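Local coordinates for protein Tubulin/ftsz, gtpase (Methanosaeta thermophila, PDB 3ZID) that binds GTP and probably hydrolyses it as a tubulin-like cytoskeletal protein thought to take part in controlling cell shape, at residues A[85-90]-A[121-126]; A[92-97]-A[129-134]; A[245-250]-A[290-295]; A[254-257]-A[263-266]. All blocks are in the same frame, centred on the assembly; numbering follows the deposited sequence.

Contact 1 of 4, residues A[85-90]-A[121-126]; sequences GFWENQ and SPLMIH
Phe86 and Leu123 join two neighbouring helices of the tubulin/FtsZ GTPase domain, 79-98 and 117-131, which run roughly the same way; the short segments cross at -36° with axes 10.6 Å apart. Phe86 reaches across because its CG stands anti to the backbone N (chi1 180°), carrying the ring toward the other helix. Leu123 lays CB over one face of that ring, 3.8 Å from the ring centroid, a CH-pi contact offset toward the rim on the side of CD2 and CE2. The two side chains slide past one another in opposite directions, and Leu123 CD1 goes on to lie 3.6 Å from Phe86 CD2. The same methyl also meets the indole of Trp87 near the pyrrole N, with Leu123 CD1 3.9 Å from Trp87 NE1. At the CE1 side of the ring, Met124 crosses Phe86 at about a right angle, its CB 4.1 Å from Phe86 CE1. Phe120 adds an edge-to-face partner to Phe86. Were Phe86 an alanine, Leu123 CB and Met124 CB would probably lose the surface they rest on, and a gap would open between the helices. Met124 continues inward onto Leu7 and Val9 of strand 3-9, its side chain about 10 Å from the bound GDP, so this is the helix-on-helix layer covering the parallel sheet of a Rossmann-like nucleotide-binding domain.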
loop_
_atom_site.group_PDB
_atom_site.type_symbol
_atom_site.label_atom_id
_atom_site.label_comp_id
_atom_site.label_asym_id
_atom_site.label_seq_id
_atom_site.Cartn_x
_atom_site.Cartn_y
_atom_site.Cartn_z
ATOM N N GLY A 85 5.781 -19.895 -7.819
ATOM C CA GLY A 85 4.708 -20.308 -6.938
ATOM C C GLY A 85 3.345 -19.832 -7.413
ATOM O O GLY A 85 2.364 -20.581 -7.357
ATOM N N PHE A 86 3.275 -18.587 -7.875
ATOM C CA PHE A 86 2.020 -18.066 -8.398
ATOM C C PHE A 86 1.540 -18.815 -9.654
ATOM O O PHE A 86 0.385 -19.236 -9.733
ATOM C CB PHE A 86 2.104 -16.567 -8.687
ATOM C CG PHE A 86 0.827 -16.005 -9.230
ATOM C CD1 PHE A 86 -0.230 -15.719 -8.375
ATOM C CD2 PHE A 86 0.659 -15.805 -10.595
ATOM C CE1 PHE A 86 -1.419 -15.223 -8.868
ATOM C CE2 PHE A 86 -0.528 -15.308 -11.095
ATOM C CZ PHE A 86 -1.565 -15.023 -10.236
ATOM N N TRP A 87 2.426 -18.979 -10.633
ATOM C CA TRP A 87 2.067 -19.671 -11.872
ATOM C C TRP A 87 1.560 -21.090 -11.629
ATOM O O TRP A 87 0.556 -21.509 -12.193
ATOM C CB TRP A 87 3.254 -19.670 -12.832
ATOM C CG TRP A 87 3.541 -18.294 -13.308
ATOM C CD1 TRP A 87 2.621 -17.360 -13.696
ATOM C CD2 TRP A 87 4.815 -17.652 -13.372
ATOM N NE1 TRP A 87 3.250 -16.188 -14.043
ATOM C CE2 TRP A 87 4.598 -16.336 -13.839
ATOM C CE3 TRP A 87 6.126 -18.065 -13.093
ATOM C CZ2 TRP A 87 5.640 -15.430 -14.032
ATOM C CZ3 TRP A 87 7.160 -17.164 -13.286
ATOM C CH2 TRP A 87 6.910 -15.861 -13.754
ATOM N N GLU A 88 2.237 -21.800 -10.738
ATOM C CA GLU A 88 1.850 -23.154 -10.377
ATOM C C GLU A 88 0.477 -23.217 -9.721
ATOM O O GLU A 88 -0.215 -24.226 -9.831
ATOM C CB GLU A 88 2.910 -23.767 -9.456
ATOM C CG GLU A 88 4.238 -24.035 -10.167
ATOM C CD GLU A 88 5.376 -24.351 -9.209
ATOM O OE1 GLU A 88 5.121 -24.482 -7.992
ATOM O OE2 GLU A 88 6.526 -24.469 -9.680
ATOM N N ASN A 89 0.068 -22.129 -9.064
ATOM C CA ASN A 89 -1.204 -22.128 -8.344
ATOM C C ASN A 89 -2.195 -21.074 -8.816
ATOM O O ASN A 89 -3.226 -20.857 -8.177
ATOM C CB ASN A 89 -0.949 -21.932 -6.856
ATOM C CG ASN A 89 -0.106 -23.036 -6.263
ATOM O OD1 ASN A 89 -0.638 -24.040 -5.791
ATOM N ND2 ASN A 89 1.215 -22.851 -6.267
ATOM N N GLN A 90 -1.892 -20.465 -9.959
ATOM C CA GLN A 90 -2.670 -19.362 -10.522
ATOM C C GLN A 90 -4.163 -19.668 -10.655
ATOM O O GLN A 90 -5.013 -18.874 -10.242
ATOM C CB GLN A 90 -2.101 -18.977 -11.893
ATOM C CG GLN A 90 -2.852 -17.867 -12.616
ATOM C CD GLN A 90 -2.130 -17.382 -13.870
ATOM O OE1 GLN A 90 -0.900 -17.294 -13.903
ATOM N NE2 GLN A 90 -2.896 -17.047 -14.900
ATOM N N SER A 121 1.266 -10.236 -6.333
ATOM C CA SER A 121 0.311 -9.144 -6.493
ATOM C C SER A 121 0.277 -8.534 -7.892
ATOM O O SER A 121 -0.795 -8.387 -8.469
ATOM C CB SER A 121 0.469 -8.090 -5.389
ATOM O OG SER A 121 0.184 -8.664 -4.118
ATOM N N PRO A 122 1.446 -8.186 -8.453
ATOM C CA PRO A 122 1.395 -7.686 -9.830
ATOM C C PRO A 122 0.882 -8.736 -10.794
ATOM O O PRO A 122 0.185 -8.369 -11.743
ATOM C CB PRO A 122 2.851 -7.346 -10.137
ATOM C CG PRO A 122 3.463 -7.092 -8.785
ATOM C CD PRO A 122 2.788 -8.038 -7.859
ATOM N N LEU A 123 1.215 -10.007 -10.557
ATOM C CA LEU A 123 0.748 -11.091 -11.424
ATOM C C LEU A 123 -0.748 -11.247 -11.336
ATOM O O LEU A 123 -1.434 -11.418 -12.354
ATOM C CB LEU A 123 1.415 -12.429 -11.064
ATOM C CG LEU A 123 2.931 -12.448 -11.252
ATOM C CD1 LEU A 123 3.614 -13.812 -10.984
ATOM C CD2 LEU A 123 3.161 -12.020 -12.629
ATOM N N MET A 124 -1.250 -11.178 -10.106
ATOM C CA MET A 124 -2.672 -11.337 -9.832
ATOM C C MET A 124 -3.469 -10.171 -10.412
ATOM O O MET A 124 -4.578 -10.343 -10.905
ATOM C CB MET A 124 -2.899 -11.435 -8.322
ATOM C CG MET A 124 -4.203 -12.131 -7.928
ATOM S SD MET A 124 -4.348 -12.315 -6.137
ATOM C CE MET A 124 -2.674 -12.765 -5.732
ATOM N N ILE A 125 -2.907 -8.977 -10.350
ATOM C CA ILE A 125 -3.613 -7.815 -10.884
ATOM C C ILE A 125 -3.739 -7.957 -12.404
ATOM O O ILE A 125 -4.797 -7.678 -12.986
ATOM C CB ILE A 125 -2.896 -6.508 -10.496
ATOM C CG1 ILE A 125 -3.063 -6.261 -8.997
ATOM C CG2 ILE A 125 -3.403 -5.335 -11.324
ATOM C CD1 ILE A 125 -2.080 -5.252 -8.431
ATOM N N HIS A 126 -2.670 -8.421 -13.041
ATOM C CA HIS A 126 -2.703 -8.625 -14.478
ATOM C C HIS A 126 -3.877 -9.510 -14.865
ATOM O O HIS A 126 -4.639 -9.203 -15.782
ATOM C CB HIS A 126 -1.405 -9.280 -14.974
ATOM C CG HIS A 126 -1.371 -9.472 -16.463
ATOM N ND1 HIS A 126 -1.409 -8.415 -17.351
ATOM C CD2 HIS A 126 -1.391 -10.596 -17.217
ATOM C CE1 HIS A 126 -1.403 -8.881 -18.587
ATOM N NE2 HIS A 126 -1.388 -10.200 -18.533
#

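Contact 2 of 4, residues A[92-97]-A[129-134]; sequences MILEEI and KKRYKN
The backbones stay well apart here, Leu94 and Arg131 forming the nearest CA pair at 9.5 Å, with 92-97 helical throughout and 129-134 leaving its helix at Tyr132; the side chains alone meet across the gap between backbones. Leu94 and Arg131 cross at about a right angle. Leu94 CD1 sits over one face of the guanidinium, 3.3 Å above its plane and displaced toward the rim, with Arg131 NH2 the nearest atom at 3.4 Å. The other methyl of Leu94, CD2, touches farther back, 4.1 Å from Arg131 NE. Because the arginine is extended from CG to NE, its flat end is delivered to the leucine, while its charge is met by Glu127, one turn back on its own helix, which forms a salt bridge with NH1. The apolar methyl thus takes a face of the guanidinium, while NH1 pairs with the acid. Both helices, 79-98 and 117-131, pack on the parallel sheet of the GTPase domain, and the second contact lies closer to that sheet. There Ile97 CG2, placed anti to the backbone N, comes within 3.6 Å of Tyr132 OH and 4.1 Å of Tyr132 CE2, approaching the phenol at a slant. Tyr132 is buried, and a hydrogen bond to Gly101 O, in the loop beyond helix 79-98, gives its hydroxyl a polar partner. That bond anchors the far end of the ring beside Ile97, whose side chain also rests on Leu5 and Leu7 of strand 3-9.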
loop_
_atom_site.group_PDB
_atom_site.type_symbol
_atom_site.label_atom_id
_atom_site.label_comp_id
_atom_site.label_asym_id
_atom_site.label_seq_id
_atom_site.Cartn_x
_atom_site.Cartn_y
_atom_site.Cartn_z
ATOM N N MET A 92 -5.950 -21.947 -9.170
ATOM C CA MET A 92 -6.548 -22.199 -7.868
ATOM C C MET A 92 -6.880 -20.878 -7.174
ATOM O O MET A 92 -7.944 -20.713 -6.576
ATOM C CB MET A 92 -5.587 -23.036 -7.019
ATOM C CG MET A 92 -6.136 -23.433 -5.669
ATOM S SD MET A 92 -5.432 -22.463 -4.335
ATOM C CE MET A 92 -3.712 -22.966 -4.408
ATOM N N ILE A 93 -5.951 -19.938 -7.256
ATOM C CA ILE A 93 -6.146 -18.621 -6.675
ATOM C C ILE A 93 -7.295 -17.871 -7.360
ATOM O O ILE A 93 -8.250 -17.434 -6.705
ATOM C CB ILE A 93 -4.843 -17.823 -6.737
ATOM C CG1 ILE A 93 -3.876 -18.391 -5.704
ATOM C CG2 ILE A 93 -5.100 -16.345 -6.492
ATOM C CD1 ILE A 93 -2.420 -18.270 -6.090
ATOM N N LEU A 94 -7.226 -17.756 -8.680
ATOM C CA LEU A 94 -8.289 -17.099 -9.440
ATOM C C LEU A 94 -9.670 -17.744 -9.281
ATOM O O LEU A 94 -10.696 -17.048 -9.277
ATOM C CB LEU A 94 -7.910 -17.026 -10.919
ATOM C CG LEU A 94 -6.735 -16.109 -11.232
ATOM C CD1 LEU A 94 -6.264 -16.337 -12.659
ATOM C CD2 LEU A 94 -7.187 -14.687 -11.060
ATOM N N GLU A 95 -9.692 -19.063 -9.144
ATOM C CA GLU A 95 -10.935 -19.790 -8.922
ATOM C C GLU A 95 -11.609 -19.322 -7.636
ATOM O O GLU A 95 -12.814 -19.067 -7.603
ATOM C CB GLU A 95 -10.671 -21.294 -8.878
ATOM C CG GLU A 95 -11.831 -22.111 -8.359
ATOM C CD GLU A 95 -11.583 -23.607 -8.462
ATOM O OE1 GLU A 95 -10.503 -23.996 -8.965
ATOM O OE2 GLU A 95 -12.472 -24.388 -8.055
ATOM N N GLU A 96 -10.812 -19.189 -6.583
ATOM C CA GLU A 96 -11.321 -18.757 -5.292
ATOM C C GLU A 96 -11.964 -17.380 -5.375
ATOM O O GLU A 96 -12.981 -17.115 -4.728
ATOM C CB GLU A 96 -10.200 -18.754 -4.251
ATOM C CG GLU A 96 -10.647 -18.297 -2.867
ATOM C CD GLU A 96 -11.848 -19.053 -2.331
ATOM O OE1 GLU A 96 -11.967 -20.268 -2.608
ATOM O OE2 GLU A 96 -12.686 -18.413 -1.652
ATOM N N ILE A 97 -11.371 -16.509 -6.181
ATOM C CA ILE A 97 -11.917 -15.174 -6.390
ATOM C C ILE A 97 -13.218 -15.218 -7.183
ATOM O O ILE A 97 -14.218 -14.621 -6.782
ATOM C CB ILE A 97 -10.892 -14.285 -7.108
ATOM C CG1 ILE A 97 -9.702 -14.038 -6.181
ATOM C CG2 ILE A 97 -11.538 -12.995 -7.581
ATOM C CD1 ILE A 97 -8.473 -13.541 -6.876
ATOM N N LYS A 129 -7.439 -7.844 -14.178
ATOM C CA LYS A 129 -7.824 -6.819 -15.147
ATOM C C LYS A 129 -8.456 -7.442 -16.378
ATOM O O LYS A 129 -9.350 -6.854 -16.969
ATOM C CB LYS A 129 -6.643 -5.949 -15.565
ATOM C CG LYS A 129 -6.227 -4.905 -14.558
ATOM C CD LYS A 129 -5.062 -4.117 -15.111
ATOM C CE LYS A 129 -5.463 -3.397 -16.388
ATOM N NZ LYS A 129 -4.281 -3.146 -17.268
ATOM N N LYS A 130 -7.961 -8.616 -16.772
ATOM C CA LYS A 130 -8.556 -9.376 -17.869
ATOM C C LYS A 130 -9.971 -9.839 -17.545
ATOM O O LYS A 130 -10.854 -9.761 -18.382
ATOM C CB LYS A 130 -7.738 -10.624 -18.179
ATOM C CG LYS A 130 -6.361 -10.389 -18.716
ATOM C CD LYS A 130 -5.701 -11.751 -18.919
ATOM C CE LYS A 130 -4.217 -11.651 -19.067
ATOM N NZ LYS A 130 -3.610 -13.012 -19.065
ATOM N N ARG A 131 -10.176 -10.319 -16.322
ATOM C CA ARG A 131 -11.437 -10.947 -15.943
ATOM C C ARG A 131 -12.510 -9.948 -15.527
ATOM O O ARG A 131 -13.699 -10.173 -15.758
ATOM C CB ARG A 131 -11.196 -11.967 -14.831
ATOM C CG ARG A 131 -10.567 -13.251 -15.332
ATOM C CD ARG A 131 -9.726 -13.919 -14.255
ATOM N NE ARG A 131 -8.960 -15.053 -14.777
ATOM C CZ ARG A 131 -7.835 -14.944 -15.481
ATOM N NH1 ARG A 131 -7.337 -13.750 -15.771
ATOM N NH2 ARG A 131 -7.207 -16.034 -15.904
ATOM N N TYR A 132 -12.079 -8.827 -14.957
ATOM C CA TYR A 132 -12.992 -7.791 -14.483
ATOM C C TYR A 132 -12.631 -6.481 -15.162
ATOM O O TYR A 132 -12.095 -5.581 -14.522
ATOM C CB TYR A 132 -12.859 -7.630 -12.970
ATOM C CG TYR A 132 -13.218 -8.872 -12.177
ATOM C CD1 TYR A 132 -14.547 -9.207 -11.928
ATOM C CD2 TYR A 132 -12.229 -9.691 -11.655
ATOM C CE1 TYR A 132 -14.879 -10.335 -11.194
ATOM C CE2 TYR A 132 -12.546 -10.823 -10.922
ATOM C CZ TYR A 132 -13.874 -11.145 -10.693
ATOM O OH TYR A 132 -14.190 -12.276 -9.963
ATOM N N LYS A 133 -12.920 -6.388 -16.462
ATOM C CA LYS A 133 -12.440 -5.293 -17.308
ATOM C C LYS A 133 -12.992 -3.956 -16.872
ATOM O O LYS A 133 -12.366 -2.925 -17.075
ATOM C CB LYS A 133 -12.810 -5.511 -18.790
ATOM C CG LYS A 133 -12.334 -6.808 -19.419
ATOM C CD LYS A 133 -12.854 -6.919 -20.865
ATOM C CE LYS A 133 -12.351 -8.182 -21.572
ATOM N NZ LYS A 133 -12.969 -8.381 -22.933
ATOM N N ASN A 134 -14.183 -3.977 -16.296
ATOM C CA ASN A 134 -14.840 -2.760 -15.870
ATOM C C ASN A 134 -14.466 -2.367 -14.437
ATOM O O ASN A 134 -14.876 -1.316 -13.950
ATOM C CB ASN A 134 -16.348 -2.906 -16.022
ATOM C CG ASN A 134 -16.768 -3.146 -17.467
ATOM O OD1 ASN A 134 -16.202 -2.571 -18.397
ATOM N ND2 ASN A 134 -17.767 -3.997 -17.657
#

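Contact 3 of 4, residues A[245-250]-A[290-295]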
loop_
_atom_site.group_PDB
_atom_site.type_symbol
_atom_site.label_atom_id
_atom_site.label_comp_id
_atom_site.label_asym_id
_atom_site.label_seq_id
_atom_site.Cartn_x
_atom_site.Cartn_y
_atom_site.Cartn_z
ATOM N N SER A 245 -13.314 22.525 13.557
ATOM C CA SER A 245 -13.031 23.331 12.372
ATOM C C SER A 245 -12.730 22.471 11.140
ATOM O O SER A 245 -11.746 21.712 11.115
ATOM C CB SER A 245 -11.821 24.226 12.675
ATOM O OG SER A 245 -11.290 24.824 11.509
ATOM N N ILE A 246 -13.552 22.635 10.104
ATOM C CA ILE A 246 -13.399 21.862 8.872
ATOM C C ILE A 246 -12.125 22.282 8.144
ATOM O O ILE A 246 -11.426 21.457 7.578
ATOM C CB ILE A 246 -14.602 22.028 7.932
ATOM C CG1 ILE A 246 -15.879 21.557 8.622
ATOM C CG2 ILE A 246 -14.415 21.202 6.663
ATOM C CD1 ILE A 246 -15.946 20.072 8.789
ATOM N N ARG A 247 -11.838 23.573 8.169
ATOM C CA ARG A 247 -10.621 24.095 7.585
ATOM C C ARG A 247 -9.404 23.398 8.164
ATOM O O ARG A 247 -8.527 22.945 7.430
ATOM C CB ARG A 247 -10.532 25.593 7.854
ATOM C CG ARG A 247 -9.177 26.207 7.571
ATOM C CD ARG A 247 -9.214 27.694 7.879
ATOM N NE ARG A 247 -8.087 28.424 7.309
ATOM C CZ ARG A 247 -8.066 29.744 7.155
ATOM N NH1 ARG A 247 -9.116 30.466 7.520
ATOM N NH2 ARG A 247 -7.000 30.342 6.632
ATOM N N ALA A 248 -9.358 23.308 9.488
ATOM C CA ALA A 248 -8.234 22.673 10.144
ATOM C C ALA A 248 -8.253 21.183 9.862
ATOM O O ALA A 248 -7.214 20.573 9.625
ATOM C CB ALA A 248 -8.241 22.935 11.633
ATOM N N ALA A 249 -9.445 20.602 9.895
ATOM C CA ALA A 249 -9.583 19.194 9.592
ATOM C C ALA A 249 -9.087 18.918 8.166
ATOM O O ALA A 249 -8.354 17.973 7.974
ATOM C CB ALA A 249 -11.007 18.716 9.804
ATOM N N ILE A 250 -9.468 19.735 7.175
ATOM C CA ILE A 250 -9.009 19.547 5.793
ATOM C C ILE A 250 -7.506 19.672 5.666
ATOM O O ILE A 250 -6.870 18.779 5.111
ATOM C CB ILE A 250 -9.677 20.486 4.786
ATOM C CG1 ILE A 250 -11.129 20.067 4.590
ATOM C CG2 ILE A 250 -8.937 20.421 3.441
ATOM C CD1 ILE A 250 -11.942 21.035 3.750
ATOM N N THR A 290 -16.508 24.468 0.552
ATOM C CA THR A 290 -16.230 24.855 -0.817
ATOM C C THR A 290 -15.085 25.860 -0.898
ATOM O O THR A 290 -14.160 25.693 -1.708
ATOM C CB THR A 290 -17.498 25.378 -1.494
ATOM O OG1 THR A 290 -18.453 24.306 -1.529
ATOM C CG2 THR A 290 -17.207 25.821 -2.919
ATOM N N LYS A 291 -15.126 26.860 -0.021
ATOM C CA LYS A 291 -14.088 27.880 0.052
ATOM C C LYS A 291 -12.738 27.266 0.398
ATOM O O LYS A 291 -11.720 27.597 -0.220
ATOM C CB LYS A 291 -14.459 28.951 1.083
ATOM C CG LYS A 291 -15.516 29.914 0.619
ATOM C CD LYS A 291 -16.105 30.687 1.789
ATOM C CE LYS A 291 -17.200 31.635 1.327
ATOM N NZ LYS A 291 -18.030 32.115 2.465
ATOM N N GLU A 292 -12.733 26.326 1.343
ATOM C CA GLU A 292 -11.495 25.622 1.671
ATOM C C GLU A 292 -10.962 24.793 0.522
ATOM O O GLU A 292 -9.759 24.777 0.282
ATOM C CB GLU A 292 -11.666 24.765 2.919
ATOM C CG GLU A 292 -11.947 25.593 4.162
ATOM C CD GLU A 292 -10.843 26.609 4.439
ATOM O OE1 GLU A 292 -9.660 26.298 4.164
ATOM O OE2 GLU A 292 -11.159 27.720 4.929
ATOM N N ILE A 293 -11.850 24.138 -0.214
ATOM C CA ILE A 293 -11.422 23.322 -1.344
ATOM C C ILE A 293 -10.811 24.234 -2.410
ATOM O O ILE A 293 -9.730 23.948 -2.952
ATOM C CB ILE A 293 -12.586 22.494 -1.954
ATOM C CG1 ILE A 293 -13.134 21.472 -0.948
ATOM C CG2 ILE A 293 -12.139 21.810 -3.235
ATOM C CD1 ILE A 293 -12.080 20.685 -0.203
ATOM N N GLU A 294 -11.480 25.351 -2.680
ATOM C CA GLU A 294 -10.955 26.330 -3.631
ATOM C C GLU A 294 -9.513 26.731 -3.307
ATOM O O GLU A 294 -8.696 26.901 -4.212
ATOM C CB GLU A 294 -11.851 27.572 -3.686
ATOM C CG GLU A 294 -13.230 27.327 -4.290
ATOM C CD GLU A 294 -14.061 28.599 -4.408
ATOM O OE1 GLU A 294 -13.695 29.619 -3.783
ATOM O OE2 GLU A 294 -15.084 28.575 -5.129
ATOM N N SER A 295 -9.201 26.857 -2.017
ATOM C CA SER A 295 -7.842 27.175 -1.578
ATOM C C SER A 295 -6.827 26.158 -2.061
ATOM O O SER A 295 -5.747 26.528 -2.496
ATOM C CB SER A 295 -7.763 27.251 -0.053
ATOM O OG SER A 295 -8.778 28.083 0.459
#
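Arg247 crosses the side chain of Glu292 at about a right angle, and it can be followed outward atom by atom. Arg247 CB sits 3.6 Å from Glu292 CD; Arg247 CG meets Glu292 OE1 at 3.4 Å; Arg247 CD comes 3.5 Å from Glu292 OE2. Arg247 NE ends the run in a long salt bridge, 3.9 Å from Glu292 OE2, with the oxygen well out of the guanidinium plane, so charge alone acts and no N-H points at it. The arginine's extended chain carries its guanidinium past the acid, whereas Glu292 folds at chi2 (-58°) and turns its carboxylate back over the arginine's aliphatic stem. Nearer the sheet, Ile250 CD1 touches Glu292 CB at 3.8 Å and Ile293 CD1 at 4.0 Å, the two isoleucines crossing at about a right angle. With a short, uncharged alanine replacing Glu292, Arg247 is likely to lose this opposing charge and the cover over its stem, little remaining beyond the CB contact with Ile250. Ile250 and Ile293 also rest on strand 270-279, through Ile277 and Ile275. Helices 246-252 and 286-296, their segments crossing at -35°, thus pack side by side against the mixed four-stranded sheet, the layered arrangement of the C-terminal domain in the tubulin/FtsZ fold.

Contact 4 of 4, residues A[254-257]-A[263-266]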
loop_
_atom_site.group_PDB
_atom_site.type_symbol
_atom_site.label_atom_id
_atom_site.label_comp_id
_atom_site.label_asym_id
_atom_site.label_seq_id
_atom_site.Cartn_x
_atom_site.Cartn_y
_atom_site.Cartn_z
ATOM N N LEU A 254 -4.027 16.709 4.981
ATOM C CA LEU A 254 -3.123 16.895 3.852
ATOM C C LEU A 254 -1.698 17.180 4.270
ATOM O O LEU A 254 -0.814 17.273 3.423
ATOM C CB LEU A 254 -3.584 18.020 2.935
ATOM C CG LEU A 254 -4.915 17.811 2.257
ATOM C CD1 LEU A 254 -5.250 19.101 1.551
ATOM C CD2 LEU A 254 -4.740 16.669 1.291
ATOM N N ARG A 255 -1.423 17.182 5.560
ATOM C CA ARG A 255 -0.066 17.483 5.940
ATOM C C ARG A 255 0.570 16.123 6.124
ATOM O O ARG A 255 -0.144 15.141 6.392
ATOM C CB ARG A 255 -0.046 18.298 7.226
ATOM C CG ARG A 255 -0.840 17.667 8.327
ATOM C CD ARG A 255 -0.801 18.482 9.597
ATOM N NE ARG A 255 -1.365 17.716 10.708
ATOM C CZ ARG A 255 -1.458 18.157 11.960
ATOM N NH1 ARG A 255 -1.026 19.375 12.270
ATOM N NH2 ARG A 255 -1.989 17.378 12.896
ATOM N N GLU A 256 1.902 16.086 6.056
ATOM C CA GLU A 256 2.656 14.829 6.051
ATOM C C GLU A 256 2.241 13.899 7.168
ATOM O O GLU A 256 2.011 12.707 6.950
ATOM C CB GLU A 256 4.162 15.100 6.186
ATOM C CG GLU A 256 4.840 15.673 4.959
ATOM C CD GLU A 256 4.775 17.193 4.900
ATOM O OE1 GLU A 256 3.985 17.796 5.669
ATOM O OE2 GLU A 256 5.540 17.786 4.101
ATOM N N VAL A 257 2.123 14.461 8.367
ATOM C CA VAL A 257 1.768 13.701 9.562
ATOM C C VAL A 257 0.418 12.995 9.389
ATOM O O VAL A 257 0.135 12.016 10.068
ATOM C CB VAL A 257 1.816 14.605 10.810
ATOM C CG1 VAL A 257 1.502 13.825 12.077
ATOM C CG2 VAL A 257 3.202 15.227 10.915
ATOM N N ALA A 263 4.159 12.609 1.394
ATOM C CA ALA A 263 4.153 13.564 0.284
ATOM C C ALA A 263 4.072 14.996 0.825
ATOM O O ALA A 263 3.466 15.255 1.866
ATOM C CB ALA A 263 3.012 13.286 -0.664
ATOM N N ASN A 264 4.736 15.918 0.147
ATOM C CA ASN A 264 4.710 17.320 0.551
ATOM C C ASN A 264 3.773 18.098 -0.352
ATOM O O ASN A 264 4.165 18.521 -1.442
ATOM C CB ASN A 264 6.116 17.934 0.519
ATOM C CG ASN A 264 6.176 19.327 1.156
ATOM O OD1 ASN A 264 5.191 20.071 1.186
ATOM N ND2 ASN A 264 7.349 19.684 1.657
ATOM N N VAL A 265 2.528 18.256 0.093
ATOM C CA VAL A 265 1.507 18.954 -0.674
ATOM C C VAL A 265 1.842 20.444 -0.880
ATOM O O VAL A 265 1.602 21.005 -1.955
ATOM C CB VAL A 265 0.093 18.789 -0.018
ATOM C CG1 VAL A 265 -0.933 19.626 -0.734
ATOM C CG2 VAL A 265 -0.327 17.336 -0.043
ATOM N N ASP A 266 2.401 21.088 0.137
ATOM C CA ASP A 266 2.745 22.500 -0.002
ATOM C C ASP A 266 3.785 22.709 -1.103
ATOM O O ASP A 266 3.843 23.774 -1.707
ATOM C CB ASP A 266 3.235 23.096 1.319
ATOM C CG ASP A 266 2.153 23.145 2.379
ATOM O OD1 ASP A 266 0.953 23.105 2.023
ATOM O OD2 ASP A 266 2.509 23.229 3.573
HETATM O O HOH W 1 1.855 17.255 2.809
#
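A single water is gripped by three backbone groups, donating to Leu254 O and to Ala263 O, each at 2.7 Å, and accepting from Val265 N at 3.0 Å. It joins the two limbs of the loop that leads from helix 246-252 to strand 270-279 in the C-terminal domain of this tubulin-like fold. Neither limb forms a direct hydrogen bond to the other, so the water supplies the polar link between backbones whose nearest CA atoms, those of Glu256 and Ala263, are 6.1 Å apart. With both protons given to carbonyls and an amide N-H received, its orientation is probably well fixed. Beside it, Val265 points its side chain toward the other limb. Val265 CG2, anti to its own carbonyl carbon, reaches Leu254 O at 3.5 Å, while Leu254 CB lies more loosely against the same methyl. Leu254 and Val265 both turn onto Leu320 of strand 315-322, and Ala263 onto Leu322, so this side of the loop is buried against the sheet. Farther along the limb of Leu254, Glu256 bends at chi2 (87°) toward the 263-266 limb. Glu256 CG comes 3.4 Å from Ala263 O, the carbonyl that also holds the water. The carboxylate goes on to the amide of Asn264, the two flat groups turned 65° from one another. Asn264 OD1 has its hydrogen bond from Ala267 N, farther along the loop, and Glu256 OE2 comes nearest the amide carbon, 3.4 Å from Asn264 CG.

How the contacts relate
Contacts 1 and 2 are two stations on one interface, helix 79-98 against helix 117-131, with centres 11 Å apart. Their segments alternate along the chain, and they touch through Ile93, which meets both Phe86 and Met124. This pair belongs to the GTPase domain, with contact 1 the nearer to the nucleotide. Contacts 3 and 4 follow later in the chain and lie beside the mixed sheet, 15 Å apart between centres; contact 4 is nested within the loop that contact 3 closes. Between the two groups the centres stand 34 to 43 Å apart without touching, so the pairs belong to separate domains of the two-domain tubulin-like body.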